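Chintase (Rhizomucor miehei, PDB 7FBT) is a family 18 glycoside hydrolase that probably hydrolyses the beta-1,4 linkages of chitin, acting from a TIM-barrel catalytic domain. Local coordinates at residues 262-267 against 283-288. Residues are numbered along the deposited sequence; the frame is centred on the assembly and turned at random.
Sequences KGDSTD and GQYIWR
Asp264 grips strand 284-286 at two points. Its backbone N donates to Gln284 O at 2.8 Å. Its carboxylate OD2 accepts from Ile286 N at 3.0 Å, met on the syn side but 32° out of the carboxylate plane. Between these bonds the Tyr285 ring turns one face to the loop; Asp264 CB makes a CH-pi contact 4.1 Å from the ring centroid, and Gly263 CA comes within 3.4 Å of Tyr285 CE1. The bare CA of Gly263 lets the backbones close up, reaching Gln284 O at 3.1 Å as a CA-H...O contact. At the other end, Asp267 OD2 bridges the two segments, accepting from Gly263 N through its anti lone pair and from Gly283 N above the carboxylate plane.

Behind this first shell, an Asx turn from Thr266 N to Asp264 OD1, joined by Thr266 OG1 (3.0 Å), steadies the Asp264 carboxylate; chi1 of 55° leaves OD1 by Thr266 while OD2 faces Ile286 N. Thr289 OG1 also bonds Asp264 OD2, and Ser282 OG holds Asp267 OD1. Two aspartates thus pin a type I beta turn, Asp264 to Asp267, onto a strand antiparallel to 228-238, consistent with the alpha+beta insertion that many family 18 chitinases carry after the seventh barrel strand.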
ATOM      1  N   LYS A 262      -1.993  11.212 -20.882  1.00 41.95           N
ATOM      2  CA  LYS A 262      -2.137   9.766 -20.797  1.00 43.56           C
ATOM      3  C   LYS A 262      -0.781   9.080 -20.699  1.00 44.49           C
ATOM      4  O   LYS A 262       0.200   9.512 -21.312  1.00 41.23           O
ATOM      5  CB  LYS A 262      -2.898   9.242 -22.017  1.00 38.08           C
ATOM      6  CG  LYS A 262      -2.888   7.719 -22.180  1.00 46.48           C
ATOM      7  CD  LYS A 262      -3.566   7.288 -23.470  1.00 44.45           C
ATOM      8  CE  LYS A 262      -3.681   5.776 -23.551  1.00 46.95           C
ATOM      9  NZ  LYS A 262      -4.684   5.264 -22.566  1.00 48.12           N
ATOM     10  N   GLY A 263      -0.729   8.001 -19.925  1.00 42.80           N
ATOM     11  CA  GLY A 263       0.478   7.201 -19.861  1.00 35.11           C
ATOM     12  C   GLY A 263       0.602   6.239 -21.025  1.00 39.37           C
ATOM     13  O   GLY A 263       0.462   6.634 -22.187  1.00 45.86           O
ATOM     14  N   ASP A 264       0.852   4.968 -20.720  1.00 29.34           N
ATOM     15  CA  ASP A 264       0.958   3.932 -21.741  1.00 41.29           C
ATOM     16  C   ASP A 264      -0.375   3.222 -21.979  1.00 48.08           C
ATOM     17  O   ASP A 264      -1.441   3.811 -21.774  1.00 49.01           O
ATOM     18  CB  ASP A 264       2.049   2.936 -21.351  1.00 39.73           C
ATOM     19  CG  ASP A 264       1.830   2.346 -19.973  1.00 48.70           C
ATOM     20  OD1 ASP A 264       0.736   2.541 -19.392  1.00 39.79           O
ATOM     21  OD2 ASP A 264       2.743   1.650 -19.478  1.00 42.23           O
ATOM     22  N   SER A 265      -0.331   1.956 -22.408  1.00 46.41           N
ATOM     23  CA  SER A 265      -1.565   1.271 -22.789  1.00 51.52           C
ATOM     24  C   SER A 265      -2.423   0.889 -21.585  1.00 50.81           C
ATOM     25  O   SER A 265      -3.633   0.701 -21.741  1.00 36.23           O
ATOM     26  CB  SER A 265      -1.247   0.023 -23.617  1.00 58.69           C
ATOM     27  OG  SER A 265      -0.706  -1.008 -22.812  1.00 60.02           O
ATOM     28  N   THR A 266      -1.831   0.762 -20.395  1.00 53.14           N
ATOM     29  CA  THR A 266      -2.618   0.502 -19.195  1.00 44.22           C
ATOM     30  C   THR A 266      -3.234   1.753 -18.590  1.00 44.39           C
ATOM     31  O   THR A 266      -4.111   1.632 -17.730  1.00 48.84           O
ATOM     32  CB  THR A 266      -1.778  -0.207 -18.124  1.00 48.29           C
ATOM     33  OG1 THR A 266      -0.758   0.677 -17.624  1.00 42.43           O
ATOM     34  CG2 THR A 266      -1.212  -1.537 -18.620  1.00 48.86           C
ATOM     35  N   ASP A 267      -2.811   2.944 -19.000  1.00 39.26           N
ATOM     36  CA  ASP A 267      -3.403   4.152 -18.430  1.00 36.24           C
ATOM     37  C   ASP A 267      -4.702   4.433 -19.175  1.00 46.70           C
ATOM     38  O   ASP A 267      -4.733   5.126 -20.194  1.00 42.52           O
ATOM     39  CB  ASP A 267      -2.437   5.328 -18.500  1.00 37.63           C
ATOM     40  CG  ASP A 267      -2.954   6.537 -17.758  1.00 40.35           C
ATOM     41  OD1 ASP A 267      -3.860   6.370 -16.913  1.00 45.30           O
ATOM     42  OD2 ASP A 267      -2.448   7.646 -17.996  1.00 37.01           O
ATOM     43  N   GLY A 283      -1.359   8.953 -16.023  1.00 47.91           N
ATOM     44  CA  GLY A 283      -0.020   9.192 -16.517  1.00 48.60           C
ATOM     45  C   GLY A 283       0.913   8.022 -16.332  1.00 43.67           C
ATOM     46  O   GLY A 283       2.129   8.189 -16.444  1.00 44.51           O
ATOM     47  N   GLN A 284       0.375   6.835 -16.073  1.00 42.81           N
ATOM     48  CA  GLN A 284       1.181   5.689 -15.687  1.00 40.16           C
ATOM     49  C   GLN A 284       1.888   5.052 -16.878  1.00 37.32           C
ATOM     50  O   GLN A 284       1.311   4.887 -17.956  1.00 37.68           O
ATOM     51  CB  GLN A 284       0.301   4.650 -14.990  1.00 43.91           C
ATOM     52  CG  GLN A 284       1.021   3.814 -13.957  1.00 44.21           C
ATOM     53  CD  GLN A 284       0.126   2.758 -13.336  1.00 45.75           C
ATOM     54  OE1 GLN A 284      -0.312   2.898 -12.195  1.00 39.61           O
ATOM     55  NE2 GLN A 284      -0.148   1.694 -14.081  1.00 40.46           N
ATOM     56  N   TYR A 285       3.159   4.716 -16.668  1.00 38.83           N
ATOM     57  CA  TYR A 285       3.965   3.840 -17.511  1.00 40.07           C
ATOM     58  C   TYR A 285       4.485   2.732 -16.617  1.00 33.69           C
ATOM     59  O   TYR A 285       5.333   2.980 -15.757  1.00 38.47           O
ATOM     60  CB  TYR A 285       5.136   4.588 -18.152  1.00 43.77           C
ATOM     61  CG  TYR A 285       4.791   5.389 -19.374  1.00 41.15           C
ATOM     62  CD1 TYR A 285       4.150   6.606 -19.263  1.00 46.62           C
ATOM     63  CD2 TYR A 285       5.185   4.967 -20.636  1.00 41.84           C
ATOM     64  CE1 TYR A 285       3.838   7.344 -20.382  1.00 52.98           C
ATOM     65  CE2 TYR A 285       4.898   5.712 -21.759  1.00 44.35           C
ATOM     66  CZ  TYR A 285       4.225   6.908 -21.622  1.00 52.14           C
ATOM     67  OH  TYR A 285       3.914   7.676 -22.719  1.00 49.86           O
ATOM     68  N   ILE A 286       3.983   1.516 -16.803  1.00 28.55           N
ATOM     69  CA  ILE A 286       4.522   0.428 -16.008  1.00 39.04           C
ATOM     70  C   ILE A 286       5.908   0.062 -16.527  1.00 41.72           C
ATOM     71  O   ILE A 286       6.292   0.399 -17.652  1.00 40.63           O
ATOM     72  CB  ILE A 286       3.577  -0.785 -16.002  1.00 33.46           C
ATOM     73  CG1 ILE A 286       3.538  -1.462 -17.372  1.00 37.28           C
ATOM     74  CG2 ILE A 286       2.176  -0.363 -15.549  1.00 38.07           C
ATOM     75  CD1 ILE A 286       3.166  -2.926 -17.296  1.00 39.32           C
ATOM     76  N   TRP A 287       6.681  -0.620 -15.673  1.00 40.26           N
ATOM     77  CA  TRP A 287       8.077  -0.903 -16.002  1.00 43.97           C
ATOM     78  C   TRP A 287       8.207  -1.645 -17.320  1.00 46.43           C
ATOM     79  O   TRP A 287       9.230  -1.535 -17.999  1.00 45.55           O
ATOM     80  CB  TRP A 287       8.734  -1.722 -14.892  1.00 44.39           C
ATOM     81  CG  TRP A 287      10.017  -2.377 -15.338  1.00 40.58           C
ATOM     82  CD1 TRP A 287      10.232  -3.711 -15.543  1.00 40.32           C
ATOM     83  CD2 TRP A 287      11.247  -1.719 -15.659  1.00 40.00           C
ATOM     84  NE1 TRP A 287      11.525  -3.922 -15.960  1.00 43.83           N
ATOM     85  CE2 TRP A 287      12.167  -2.717 -16.042  1.00 41.58           C
ATOM     86  CE3 TRP A 287      11.661  -0.384 -15.657  1.00 45.98           C
ATOM     87  CZ2 TRP A 287      13.477  -2.420 -16.419  1.00 43.32           C
ATOM     88  CZ3 TRP A 287      12.964  -0.090 -16.034  1.00 44.80           C
ATOM     89  CH2 TRP A 287      13.854  -1.105 -16.406  1.00 43.56           C
ATOM     90  N   ARG A 288       7.174  -2.388 -17.703  1.00 43.34           N
ATOM     91  CA  ARG A 288       7.265  -3.258 -18.867  1.00 43.81           C
ATOM     92  C   ARG A 288       7.256  -2.451 -20.158  1.00 45.56           C
ATOM     93  O   ARG A 288       7.966  -2.785 -21.115  1.00 49.86           O
ATOM     94  CB  ARG A 288       6.109  -4.239 -18.808  1.00 51.24           C
ATOM     95  CG  ARG A 288       6.375  -5.571 -19.383  1.00 48.72           C
ATOM     96  CD  ARG A 288       5.365  -6.510 -18.778  1.00 55.17           C
ATOM     97  NE  ARG A 288       4.079  -6.519 -19.468  1.00 61.84           N
ATOM     98  CZ  ARG A 288       2.906  -6.513 -18.845  1.00 62.78           C
ATOM     99  NH1 ARG A 288       2.866  -6.506 -17.519  1.00 56.51           N
ATOM    100  NH2 ARG A 288       1.778  -6.529 -19.542  1.00 63.79           N
TER